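Local atomic coordinates of sensor protein (Pseudomonas syringae pv. tomato, PDB entry 2R8R), a protein that probably acts as a membrane-bound sensor histidine kinase of a two-component system, autophosphorylating from ATP, and is represented here by its N-terminal KdpD domain. Residues G18-M23 / Y121-V126; A22-A27 / L87-E92; M70-M75 / T96-S101. One frame throughout, in Å; residues are numbered along the deposited sequence.

Interaction 1 (G18-M23 / Y121-V126). With SO4 (sulfate ion), chain C.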
ATOM      1  N   GLY A  18      -8.694   4.436   3.845  1.00 13.42           N
ATOM      2  CA  GLY A  18      -9.062   4.797   2.473  1.00 12.95           C
ATOM      3  C   GLY A  18      -7.936   5.048   1.500  1.00 12.39           C
ATOM      4  O   GLY A  18      -8.119   5.694   0.492  1.00 12.72           O
ATOM      5  N   LYS A  19      -6.771   4.510   1.780  1.00 12.64           N
ATOM      6  CA  LYS A  19      -5.585   4.683   0.907  1.00 11.97           C
ATOM      7  C   LYS A  19      -5.796   4.157  -0.505  1.00 12.65           C
ATOM      8  O   LYS A  19      -5.528   4.864  -1.493  1.00 12.04           O
ATOM      9  CB  LYS A  19      -4.386   3.940   1.490  1.00 11.69           C
ATOM     10  CG  LYS A  19      -3.883   4.405   2.837  1.00 11.09           C
ATOM     11  CD  LYS A  19      -2.624   3.571   3.258  1.00 11.91           C
ATOM     12  CE  LYS A  19      -2.874   2.054   3.521  1.00  9.81           C
ATOM     13  NZ  LYS A  19      -3.935   1.869   4.602  1.00  9.56           N
ATOM     14  N   THR A  20      -6.259   2.905  -0.603  1.00 12.73           N
ATOM     15  CA  THR A  20      -6.456   2.276  -1.907  1.00 13.87           C
ATOM     16  C   THR A  20      -7.523   2.961  -2.741  1.00 13.78           C
ATOM     17  O   THR A  20      -7.307   3.236  -3.911  1.00 13.99           O
ATOM     18  CB  THR A  20      -6.833   0.822  -1.772  1.00 13.73           C
ATOM     19  OG1 THR A  20      -5.737   0.153  -1.184  1.00 15.49           O
ATOM     20  CG2 THR A  20      -7.083   0.206  -3.119  1.00 14.58           C
ATOM     21  N   TYR A  21      -8.653   3.275  -2.122  1.00 14.48           N
ATOM     22  CA  TYR A  21      -9.696   4.028  -2.790  1.00 14.27           C
ATOM     23  C   TYR A  21      -9.155   5.373  -3.337  1.00 13.91           C
ATOM     24  O   TYR A  21      -9.435   5.730  -4.488  1.00 15.03           O
ATOM     25  CB  TYR A  21     -10.859   4.264  -1.821  1.00 16.18           C
ATOM     26  CG  TYR A  21     -12.074   4.889  -2.483  1.00 18.16           C
ATOM     27  CD1 TYR A  21     -13.014   4.083  -3.102  1.00 21.54           C
ATOM     28  CD2 TYR A  21     -12.295   6.263  -2.479  1.00 19.68           C
ATOM     29  CE1 TYR A  21     -14.125   4.592  -3.706  1.00 20.93           C
ATOM     30  CE2 TYR A  21     -13.437   6.796  -3.099  1.00 20.92           C
ATOM     31  CZ  TYR A  21     -14.337   5.931  -3.717  1.00 20.65           C
ATOM     32  OH  TYR A  21     -15.496   6.354  -4.353  1.00 23.07           O
ATOM     33  N   ALA A  22      -8.409   6.110  -2.512  1.00 12.14           N
ATOM     34  CA  ALA A  22      -7.789   7.371  -2.928  1.00 12.84           C
ATOM     35  C   ALA A  22      -6.853   7.183  -4.129  1.00 13.02           C
ATOM     36  O   ALA A  22      -6.926   7.932  -5.104  1.00 12.63           O
ATOM     37  CB  ALA A  22      -7.059   8.056  -1.768  1.00 11.01           C
HETATM   38  N   MSE A  23      -6.012   6.160  -4.066  1.00 13.92           N
HETATM   39  CA  MSE A  23      -5.171   5.810  -5.175  1.00 15.60           C
HETATM   40  C   MSE A  23      -5.956   5.502  -6.476  1.00 15.28           C
HETATM   41  O   MSE A  23      -5.516   5.910  -7.574  1.00 14.18           O
HETATM   42  CB  MSE A  23      -4.249   4.642  -4.814  1.00 15.12           C
HETATM   43  CG  MSE A  23      -3.383   4.201  -6.005  1.00 15.60           C
HETATM   44 SE   MSE A  23      -2.198   2.700  -5.680  0.80 23.34          SE
HETATM   45  CE  MSE A  23      -3.541   1.309  -5.313  1.00 14.40           C
ATOM     46  N   TYR A 121       2.045   4.819  -8.540  1.00 11.86           N
ATOM     47  CA  TYR A 121       1.244   5.193  -7.343  1.00 11.67           C
ATOM     48  C   TYR A 121       1.301   4.001  -6.397  1.00 11.17           C
ATOM     49  O   TYR A 121       1.233   2.855  -6.834  1.00 10.56           O
ATOM     50  CB  TYR A 121      -0.233   5.458  -7.690  1.00 11.52           C
ATOM     51  CG  TYR A 121      -0.572   6.760  -8.420  1.00 12.10           C
ATOM     52  CD1 TYR A 121       0.402   7.628  -8.870  1.00 10.55           C
ATOM     53  CD2 TYR A 121      -1.918   7.092  -8.683  1.00 12.79           C
ATOM     54  CE1 TYR A 121       0.070   8.804  -9.561  1.00 10.39           C
ATOM     55  CE2 TYR A 121      -2.253   8.265  -9.354  1.00 12.95           C
ATOM     56  CZ  TYR A 121      -1.248   9.122  -9.781  1.00 11.70           C
ATOM     57  OH  TYR A 121      -1.600  10.290 -10.428  1.00 12.72           O
ATOM     58  N   THR A 122       1.458   4.277  -5.108  1.00 11.55           N
ATOM     59  CA  THR A 122       1.562   3.217  -4.101  1.00 11.83           C
ATOM     60  C   THR A 122       0.906   3.640  -2.799  1.00 12.16           C
ATOM     61  O   THR A 122       0.632   4.807  -2.586  1.00 12.97           O
ATOM     62  CB  THR A 122       3.072   2.757  -3.873  1.00 12.22           C
ATOM     63  OG1 THR A 122       3.095   1.500  -3.184  1.00 10.38           O
ATOM     64  CG2 THR A 122       3.896   3.790  -3.082  1.00 10.36           C
ATOM     65  N   THR A 123       0.633   2.666  -1.946  1.00 13.09           N
ATOM     66  CA  THR A 123       0.058   2.908  -0.619  1.00 13.18           C
ATOM     67  C   THR A 123       0.971   2.305   0.442  1.00 13.58           C
ATOM     68  O   THR A 123       1.642   1.300   0.200  1.00 14.87           O
ATOM     69  CB  THR A 123      -1.308   2.275  -0.517  1.00 12.61           C
ATOM     70  OG1 THR A 123      -1.145   0.866  -0.625  1.00 12.17           O
ATOM     71  CG2 THR A 123      -2.222   2.777  -1.660  1.00 11.69           C
ATOM     72  N   VAL A 124       1.018   2.935   1.611  1.00 13.46           N
ATOM     73  CA  VAL A 124       1.708   2.372   2.730  1.00 12.51           C
ATOM     74  C   VAL A 124       1.101   2.897   4.031  1.00 13.36           C
ATOM     75  O   VAL A 124       0.709   4.069   4.107  1.00 13.08           O
ATOM     76  CB  VAL A 124       3.206   2.698   2.666  1.00 12.74           C
ATOM     77  CG1 VAL A 124       3.489   4.197   3.045  1.00 10.21           C
ATOM     78  CG2 VAL A 124       4.023   1.693   3.526  1.00 11.14           C
ATOM     79  N   ASN A 125       1.037   2.020   5.041  1.00 13.74           N
ATOM     80  CA  ASN A 125       0.745   2.425   6.433  1.00 14.39           C
ATOM     81  C   ASN A 125       2.001   2.847   7.174  1.00 14.65           C
ATOM     82  O   ASN A 125       3.061   2.287   6.964  1.00 15.18           O
ATOM     83  CB  ASN A 125       0.035   1.320   7.193  1.00 13.82           C
ATOM     84  CG  ASN A 125      -1.365   1.147   6.748  1.00 14.13           C
ATOM     85  OD1 ASN A 125      -1.837   0.023   6.501  1.00 18.42           O
ATOM     86  ND2 ASN A 125      -2.040   2.250   6.582  1.00  9.01           N
ATOM     87  N   VAL A 126       1.862   3.829   8.052  1.00 15.65           N
ATOM     88  CA  VAL A 126       3.020   4.463   8.678  1.00 16.41           C
ATOM     89  C   VAL A 126       3.873   3.507   9.518  1.00 16.87           C
ATOM     90  O   VAL A 126       5.069   3.740   9.658  1.00 16.50           O
ATOM     91  CB  VAL A 126       2.603   5.675   9.522  1.00 16.11           C
ATOM     92  CG1 VAL A 126       1.899   5.245  10.797  1.00 13.68           C
ATOM     93  CG2 VAL A 126       3.806   6.504   9.806  1.00 16.26           C
TER
HETATM   94  S   SO4 C 226      -7.076   1.260   3.135  1.00 19.03           S
HETATM   95  O1  SO4 C 226      -6.631   0.091   3.845  1.00 22.03           O
HETATM   96  O2  SO4 C 226      -8.490   1.452   3.137  1.00 18.73           O
HETATM   97  O3  SO4 C 226      -6.313   2.310   3.819  1.00 16.23           O
HETATM   98  O4  SO4 C 226      -6.805   1.057   1.705  1.00 17.98           O
HETATM   99  O   HOH W   1      -3.645  -0.831   4.808  1.00 20.61           O
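Lys19, Met23 and Thr123 carry most of the contact between the start of helix 19-32 and the end of strand 119-125, which run antiparallel. Lys19 leaves the helix with CG anti to its carbonyl carbon and then bends at chi3 and chi4 (-65° and -57°), so that its chain first passes the strand and then curls back over the helix N-terminus. CD rests 3.5 Å from Val124 O, and NZ ends 2.5 Å from O3 of a sulfate ion. The same sulfate takes backbone N-H groups of Gly18, Lys19 and Thr20, the last nearly straight at 169° (Thr20 N to O4, 3.0 Å), as well as that of Gly16. Such a nest of amides plus one lysine is consistent with a P-loop (Walker A motif), the sulfate lying where a nucleotide phosphate would probably bind. A water O lies 2.7 Å from Lys19 NZ, from which it accepts, and 2.6 Å from Asn125 OD1, to which it donates, so the strand end reaches the anion site through solvent. One turn further on, Met23, a selenomethionine, extends with CG anti to the backbone N; SE lies 3.6 Å from Tyr121 O, while CG lies against Tyr121 CB. Between the two helix residues sits Thr123, whose CG2 packs 4.0 Å from Lys19 CB and also meets Met23 SE. Its OG1, set between the backbone N and the carbonyl carbon, bonds to Asp91, as Thr20 OG1 does. Strand 119-125 itself lies between strands 87-90 and 7-12 in the parallel sheet, while helix 48-54 packs on the Thr20 and Tyr21 side of helix 19-32.

Interaction 2 (A22-A27 / L87-E92); sequences AMLQAA and LVLVDE
Leu89 points from strand 87-90 at the helix residues Met23, Leu24 and Ala27, and its side chain can be followed outward atom by atom. CB lies 4.1 Å from SE of Met23, whose chain runs antiparallel to it. With CG anti to the carbonyl carbon (chi1 -47°), the branch is carried toward the later helix turn. There CD1 is pressed to 3.4 Å from Ala27 CB, closer than a normal van der Waals contact, and also meets Leu24 CD2 at 3.7 Å. The second methyl, CD2, flanks the same Ala27 CB at 3.9 Å, so the small alanine is held in the fork of the leucine. Strand 87-90 and the two acidic residues after it resemble a Walker B segment, a run of aliphatic residues ending in Asp91 and Glu92, set next to the P-loop helix, consistent with the P-loop NTPase clan of this domain. Met23 reaches along this segment as well: its SE stands 4.0 Å from Val90 N, and the bend at chi3 (64°) turns the terminal methyl back to Asp91, CE to OD2 being 3.6 Å. The carboxylate is nevertheless well gripped by polar partners. Its OD1 is bonded to the hydroxyls of Thr20 and Thr123, and its OD2 to the backbone N of Glu43, while the selenomethionine methyl passes at a slant. Leu24 also packs against Thr50 and Leu53 of helix 48-54.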
ATOM      1  N   ALA A  22      -8.409   6.110  -2.512  1.00 12.14           N
ATOM      2  CA  ALA A  22      -7.789   7.371  -2.928  1.00 12.84           C
ATOM      3  C   ALA A  22      -6.853   7.183  -4.129  1.00 13.02           C
ATOM      4  O   ALA A  22      -6.926   7.932  -5.104  1.00 12.63           O
ATOM      5  CB  ALA A  22      -7.059   8.056  -1.768  1.00 11.01           C
HETATM    6  N   MSE A  23      -6.012   6.160  -4.066  1.00 13.92           N
HETATM    7  CA  MSE A  23      -5.171   5.810  -5.175  1.00 15.60           C
HETATM    8  C   MSE A  23      -5.956   5.502  -6.476  1.00 15.28           C
HETATM    9  O   MSE A  23      -5.516   5.910  -7.574  1.00 14.18           O
HETATM   10  CB  MSE A  23      -4.249   4.642  -4.814  1.00 15.12           C
HETATM   11  CG  MSE A  23      -3.383   4.201  -6.005  1.00 15.60           C
HETATM   12 SE   MSE A  23      -2.198   2.700  -5.680  0.80 23.34          SE
HETATM   13  CE  MSE A  23      -3.541   1.309  -5.313  1.00 14.40           C
ATOM     14  N   LEU A  24      -7.080   4.778  -6.356  1.00 14.96           N
ATOM     15  CA  LEU A  24      -7.831   4.380  -7.521  1.00 15.37           C
ATOM     16  C   LEU A  24      -8.577   5.556  -8.141  1.00 16.04           C
ATOM     17  O   LEU A  24      -8.651   5.631  -9.378  1.00 14.56           O
ATOM     18  CB  LEU A  24      -8.775   3.212  -7.209  1.00 16.25           C
ATOM     19  CG  LEU A  24      -8.106   1.860  -6.869  1.00 16.87           C
ATOM     20  CD1 LEU A  24      -9.197   0.815  -6.673  1.00 18.77           C
ATOM     21  CD2 LEU A  24      -7.122   1.419  -7.943  1.00 14.11           C
ATOM     22  N   GLN A  25      -9.078   6.485  -7.295  1.00 15.94           N
ATOM     23  CA  GLN A  25      -9.665   7.750  -7.783  1.00 15.82           C
ATOM     24  C   GLN A  25      -8.634   8.641  -8.454  1.00 16.09           C
ATOM     25  O   GLN A  25      -8.927   9.277  -9.459  1.00 16.97           O
ATOM     26  CB  GLN A  25     -10.334   8.552  -6.657  1.00 16.23           C
ATOM     27  CG  GLN A  25     -11.649   7.983  -6.109  1.00 17.02           C
ATOM     28  CD  GLN A  25     -12.812   8.064  -7.119  1.00 20.07           C
ATOM     29  OE1 GLN A  25     -12.617   8.360  -8.308  1.00 22.25           O
ATOM     30  NE2 GLN A  25     -14.021   7.813  -6.639  1.00 19.43           N
ATOM     31  N   ALA A  26      -7.423   8.697  -7.917  1.00 16.36           N
ATOM     32  CA  ALA A  26      -6.356   9.467  -8.557  1.00 16.29           C
ATOM     33  C   ALA A  26      -6.061   8.869  -9.926  1.00 16.20           C
ATOM     34  O   ALA A  26      -5.828   9.579 -10.902  1.00 16.92           O
ATOM     35  CB  ALA A  26      -5.105   9.500  -7.695  1.00 15.99           C
ATOM     36  N   ALA A  27      -6.095   7.552  -9.986  1.00 16.46           N
ATOM     37  CA  ALA A  27      -5.774   6.796 -11.202  1.00 16.52           C
ATOM     38  C   ALA A  27      -6.823   6.994 -12.322  1.00 16.40           C
ATOM     39  O   ALA A  27      -6.492   7.058 -13.495  1.00 16.20           O
ATOM     40  CB  ALA A  27      -5.619   5.336 -10.850  1.00 15.74           C
ATOM     41  N   LEU A  87       1.687   4.698 -16.141  1.00 15.85           N
ATOM     42  CA  LEU A  87       1.443   4.701 -14.689  1.00 15.50           C
ATOM     43  C   LEU A  87       1.089   3.307 -14.231  1.00 16.09           C
ATOM     44  O   LEU A  87       0.193   2.676 -14.793  1.00 16.73           O
ATOM     45  CB  LEU A  87       0.275   5.614 -14.344  1.00 15.57           C
ATOM     46  CG  LEU A  87      -0.186   5.753 -12.867  1.00 15.03           C
ATOM     47  CD1 LEU A  87       0.975   6.184 -11.933  1.00 10.03           C
ATOM     48  CD2 LEU A  87      -1.364   6.716 -12.768  1.00 13.38           C
ATOM     49  N   VAL A  88       1.800   2.805 -13.217  1.00 16.71           N
ATOM     50  CA  VAL A  88       1.445   1.515 -12.582  1.00 15.56           C
ATOM     51  C   VAL A  88       0.970   1.737 -11.145  1.00 15.48           C
ATOM     52  O   VAL A  88       1.584   2.481 -10.370  1.00 15.30           O
ATOM     53  CB  VAL A  88       2.584   0.449 -12.659  1.00 15.51           C
ATOM     54  CG1 VAL A  88       2.155  -0.871 -12.018  1.00 13.40           C
ATOM     55  CG2 VAL A  88       2.946   0.192 -14.101  1.00 13.76           C
ATOM     56  N   LEU A  89      -0.166   1.115 -10.824  1.00 14.74           N
ATOM     57  CA  LEU A  89      -0.712   1.133  -9.475  1.00 14.73           C
ATOM     58  C   LEU A  89      -0.258  -0.091  -8.695  1.00 14.39           C
ATOM     59  O   LEU A  89      -0.434  -1.249  -9.144  1.00 15.28           O
ATOM     60  CB  LEU A  89      -2.241   1.178  -9.507  1.00 14.65           C
ATOM     61  CG  LEU A  89      -2.812   2.210 -10.469  1.00 14.72           C
ATOM     62  CD1 LEU A  89      -4.331   2.193 -10.306  1.00 13.75           C
ATOM     63  CD2 LEU A  89      -2.202   3.583 -10.227  1.00 11.81           C
ATOM     64  N   VAL A  90       0.356   0.181  -7.549  1.00 13.94           N
ATOM     65  CA  VAL A  90       1.021  -0.849  -6.713  1.00 13.50           C
ATOM     66  C   VAL A  90       0.683  -0.638  -5.221  1.00 14.01           C
ATOM     67  O   VAL A  90       1.265   0.231  -4.565  1.00 13.56           O
ATOM     68  CB  VAL A  90       2.553  -0.823  -6.896  1.00 13.66           C
ATOM     69  CG1 VAL A  90       3.250  -1.918  -6.000  1.00 12.26           C
ATOM     70  CG2 VAL A  90       2.935  -0.973  -8.389  1.00 12.40           C
ATOM     71  N   ASP A  91      -0.296  -1.401  -4.715  1.00 14.22           N
ATOM     72  CA  ASP A  91      -0.608  -1.423  -3.287  1.00 15.22           C
ATOM     73  C   ASP A  91       0.553  -1.973  -2.474  1.00 15.50           C
ATOM     74  O   ASP A  91       1.309  -2.805  -2.954  1.00 15.84           O
ATOM     75  CB  ASP A  91      -1.897  -2.219  -3.003  1.00 15.12           C
ATOM     76  CG  ASP A  91      -3.096  -1.312  -2.757  1.00 19.23           C
ATOM     77  OD1 ASP A  91      -2.955  -0.328  -1.984  1.00 21.44           O
ATOM     78  OD2 ASP A  91      -4.180  -1.590  -3.313  1.00 21.55           O
ATOM     79  N   GLU A  92       0.721  -1.453  -1.264  1.00 15.89           N
ATOM     80  CA  GLU A  92       1.587  -2.053  -0.261  1.00 16.39           C
ATOM     81  C   GLU A  92       3.093  -1.991  -0.520  1.00 15.82           C
ATOM     82  O   GLU A  92       3.736  -3.001  -0.812  1.00 15.71           O
ATOM     83  CB  GLU A  92       1.095  -3.465   0.080  1.00 16.00           C
ATOM     84  CG  GLU A  92      -0.289  -3.342   0.747  1.00 17.96           C
ATOM     85  CD  GLU A  92      -0.985  -4.651   1.117  1.00 20.09           C
ATOM     86  OE1 GLU A  92      -0.338  -5.746   1.078  1.00 26.34           O
ATOM     87  OE2 GLU A  92      -2.203  -4.547   1.461  1.00 24.81           O
TER

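Interaction 3 (M70-M75 / T96-S101)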
HETATM    1  N   MSE A  70      -0.156 -22.410   0.634  1.00 33.58           N
HETATM    2  CA  MSE A  70      -0.743 -21.107   0.326  1.00 34.05           C
HETATM    3  C   MSE A  70      -0.502 -20.754  -1.132  1.00 33.89           C
HETATM    4  O   MSE A  70       0.582 -20.998  -1.672  1.00 33.70           O
HETATM    5  CB  MSE A  70      -0.145 -20.006   1.210  1.00 33.84           C
HETATM    6  CG  MSE A  70      -0.016 -20.325   2.711  1.00 34.64           C
HETATM    7 SE   MSE A  70       0.994 -18.926   3.698  0.60 37.10          SE
HETATM    8  CE  MSE A  70       2.831 -19.532   3.391  1.00 34.82           C
ATOM      9  N   THR A  71      -1.535 -20.180  -1.758  1.00 33.88           N
ATOM     10  CA  THR A  71      -1.423 -19.547  -3.065  1.00 33.30           C
ATOM     11  C   THR A  71      -1.017 -18.102  -2.844  1.00 32.44           C
ATOM     12  O   THR A  71      -1.795 -17.321  -2.308  1.00 32.71           O
ATOM     13  CB  THR A  71      -2.756 -19.602  -3.832  1.00 33.70           C
ATOM     14  OG1 THR A  71      -3.106 -20.970  -4.075  1.00 33.48           O
ATOM     15  CG2 THR A  71      -2.654 -18.860  -5.171  1.00 34.07           C
ATOM     16  N   LEU A  72       0.220 -17.785  -3.232  1.00 31.53           N
ATOM     17  CA  LEU A  72       0.801 -16.451  -3.161  1.00 30.57           C
ATOM     18  C   LEU A  72       0.626 -15.756  -4.515  1.00 30.57           C
ATOM     19  O   LEU A  72       0.696 -16.408  -5.530  1.00 30.20           O
ATOM     20  CB  LEU A  72       2.292 -16.550  -2.803  1.00 30.32           C
ATOM     21  CG  LEU A  72       2.659 -17.197  -1.448  1.00 28.23           C
ATOM     22  CD1 LEU A  72       4.135 -17.022  -1.086  1.00 21.16           C
ATOM     23  CD2 LEU A  72       1.769 -16.627  -0.349  1.00 25.79           C
ATOM     24  N   GLU A  73       0.340 -14.446  -4.501  1.00 30.66           N
ATOM     25  CA  GLU A  73       0.152 -13.616  -5.708  1.00 30.39           C
ATOM     26  C   GLU A  73       1.182 -12.495  -5.681  1.00 29.18           C
ATOM     27  O   GLU A  73       1.398 -11.877  -4.642  1.00 29.97           O
ATOM     28  CB  GLU A  73      -1.241 -12.983  -5.746  1.00 30.51           C
ATOM     29  CG  GLU A  73      -2.421 -13.940  -5.665  1.00 31.53           C
ATOM     30  CD  GLU A  73      -3.704 -13.213  -5.335  1.00 33.36           C
ATOM     31  OE1 GLU A  73      -3.680 -12.304  -4.467  1.00 37.03           O
ATOM     32  OE2 GLU A  73      -4.756 -13.513  -5.958  1.00 38.51           O
ATOM     33  N   GLU A  74       1.852 -12.261  -6.803  1.00 27.90           N
ATOM     34  CA  GLU A  74       2.719 -11.111  -6.955  1.00 26.73           C
ATOM     35  C   GLU A  74       2.381 -10.393  -8.240  1.00 26.01           C
ATOM     36  O   GLU A  74       1.898 -10.989  -9.198  1.00 25.22           O
ATOM     37  CB  GLU A  74       4.202 -11.514  -7.090  1.00 26.57           C
ATOM     38  CG  GLU A  74       5.029 -11.647  -5.847  1.00 26.27           C
ATOM     39  CD  GLU A  74       4.696 -10.685  -4.770  1.00 25.05           C
ATOM     40  OE1 GLU A  74       4.479  -9.498  -5.085  1.00 29.29           O
ATOM     41  OE2 GLU A  74       4.690 -11.115  -3.601  1.00 22.04           O
HETATM   42  N   MSE A  75       2.696  -9.106  -8.235  1.00 25.37           N
HETATM   43  CA  MSE A  75       2.756  -8.303  -9.406  1.00 25.59           C
HETATM   44  C   MSE A  75       3.680  -8.961 -10.453  1.00 24.15           C
HETATM   45  O   MSE A  75       4.787  -9.481 -10.128  1.00 22.99           O
HETATM   46  CB  MSE A  75       3.300  -6.957  -9.010  1.00 25.36           C
HETATM   47  CG  MSE A  75       3.390  -5.994 -10.090  1.00 27.08           C
HETATM   48 SE   MSE A  75       4.289  -4.382  -9.491  0.65 30.03          SE
HETATM   49  CE  MSE A  75       5.951  -5.097  -8.992  1.00 28.70           C
ATOM     50  N   THR A  96       6.914  -7.692   1.390  1.00 18.06           N
ATOM     51  CA  THR A  96       8.002  -8.636   1.153  1.00 18.19           C
ATOM     52  C   THR A  96       7.480  -9.655   0.151  1.00 18.61           C
ATOM     53  O   THR A  96       6.459 -10.284   0.400  1.00 19.40           O
ATOM     54  CB  THR A  96       8.440  -9.306   2.482  1.00 18.52           C
ATOM     55  OG1 THR A  96       9.061  -8.313   3.306  1.00 18.34           O
ATOM     56  CG2 THR A  96       9.449 -10.452   2.260  1.00 17.88           C
ATOM     57  N   ASN A  97       8.148  -9.769  -0.999  1.00 18.52           N
ATOM     58  CA  ASN A  97       7.663 -10.581  -2.109  1.00 18.08           C
ATOM     59  C   ASN A  97       7.692 -12.091  -1.833  1.00 18.01           C
ATOM     60  O   ASN A  97       8.441 -12.561  -1.013  1.00 18.13           O
ATOM     61  CB  ASN A  97       8.476 -10.307  -3.389  1.00 18.52           C
ATOM     62  CG  ASN A  97       8.295  -8.899  -3.927  1.00 18.64           C
ATOM     63  OD1 ASN A  97       7.315  -8.228  -3.631  1.00 21.12           O
ATOM     64  ND2 ASN A  97       9.250  -8.450  -4.732  1.00 17.01           N
ATOM     65  N   ALA A  98       6.871 -12.812  -2.584  1.00 18.13           N
ATOM     66  CA  ALA A  98       6.722 -14.245  -2.547  1.00 18.11           C
ATOM     67  C   ALA A  98       8.043 -14.876  -2.878  1.00 19.21           C
ATOM     68  O   ALA A  98       8.760 -14.356  -3.744  1.00 20.23           O
ATOM     69  CB  ALA A  98       5.629 -14.683  -3.600  1.00 17.58           C
ATOM     70  N   PRO A  99       8.379 -16.008  -2.211  1.00 20.09           N
ATOM     71  CA  PRO A  99       9.646 -16.685  -2.510  1.00 20.34           C
ATOM     72  C   PRO A  99       9.841 -16.970  -4.004  1.00 20.58           C
ATOM     73  O   PRO A  99       8.889 -17.297  -4.700  1.00 20.31           O
ATOM     74  CB  PRO A  99       9.540 -18.007  -1.700  1.00 20.60           C
ATOM     75  CG  PRO A  99       8.606 -17.677  -0.565  1.00 20.29           C
ATOM     76  CD  PRO A  99       7.592 -16.750  -1.195  1.00 19.44           C
ATOM     77  N   GLY A 100      11.079 -16.839  -4.483  1.00 21.46           N
ATOM     78  CA  GLY A 100      11.376 -17.039  -5.902  1.00 22.09           C
ATOM     79  C   GLY A 100      11.270 -15.772  -6.741  1.00 22.57           C
ATOM     80  O   GLY A 100      11.466 -15.810  -7.958  1.00 22.92           O
ATOM     81  N   SER A 101      10.954 -14.646  -6.097  1.00 22.70           N
ATOM     82  CA  SER A 101      10.821 -13.382  -6.789  1.00 21.58           C
ATOM     83  C   SER A 101      12.216 -12.853  -7.019  1.00 20.66           C
ATOM     84  O   SER A 101      13.109 -13.071  -6.217  1.00 21.50           O
ATOM     85  CB  SER A 101      10.013 -12.400  -5.949  1.00 22.26           C
ATOM     86  OG  SER A 101       8.673 -12.824  -5.839  1.00 22.77           O
TER
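A type II beta turn, Ala98 to Ser101, in the loop between strand 87-90 and helix 106-115 packs here against strand 70-74, one arm of the two-stranded antiparallel hairpin it forms with strand 63-67. Leu72 and Glu74, on the same face of the strand, do the gripping. Leu72, with CG anti to its carbonyl carbon, reaches onto the start of the turn: CD1 touches Ala98 CB at 3.7 Å and is pushed to 3.5 Å from Pro99 CD, a tight carbon pair. Glu74 is bent at chi2 (-35°), folding its carboxylate over the backbone ahead of the turn. OE2 accepts the N-H of Ala98 at 2.9 Å, but the donor approaches from above the carboxylate plane, 39° out of it. That oxygen is also bonded to His95 NE2, and OE1 forms a salt bridge with Arg106, so both oxygens of this buried acid have partners; the arginine would be expected to favour its ionised form. Asn97 crosses Glu74 at about a right angle, and its OD1 lies 3.4 Å from Glu74 OE1, two acceptors without a bond. Its ND2 is bonded instead to the backbone O of His103. The turn keeps its shape through Pro99 and Gly100 at its two central positions, the latter with a positive phi (90°) that calls for glycine. Its ends are closed by a weak Ser101 N to Ala98 O bond and, more firmly, by Ser101 OG, which donates along a lone pair to Ala98 O at 2.6 Å.

Overall arrangement
Helix 19-32 is the common start of interactions 1 and 2. From it the chain passes through strand 37-39, helix 48-54 and the hairpin 63-67/70-74 before strand 87-90 returns to the helix and closes interaction 2. It then runs on through the loop at 96-101, which turns back on the hairpin in interaction 3, and through helix 106-115 to strand 119-125, where interaction 1 closes the longest loop. Interaction 3 is therefore nested within interaction 1 but crosses interaction 2. The first two tie one helix to neighbouring strands of the parallel sheet; the third fastens the peripheral hairpin, with Met75 SE packing on Val90 CG2 of interaction 2.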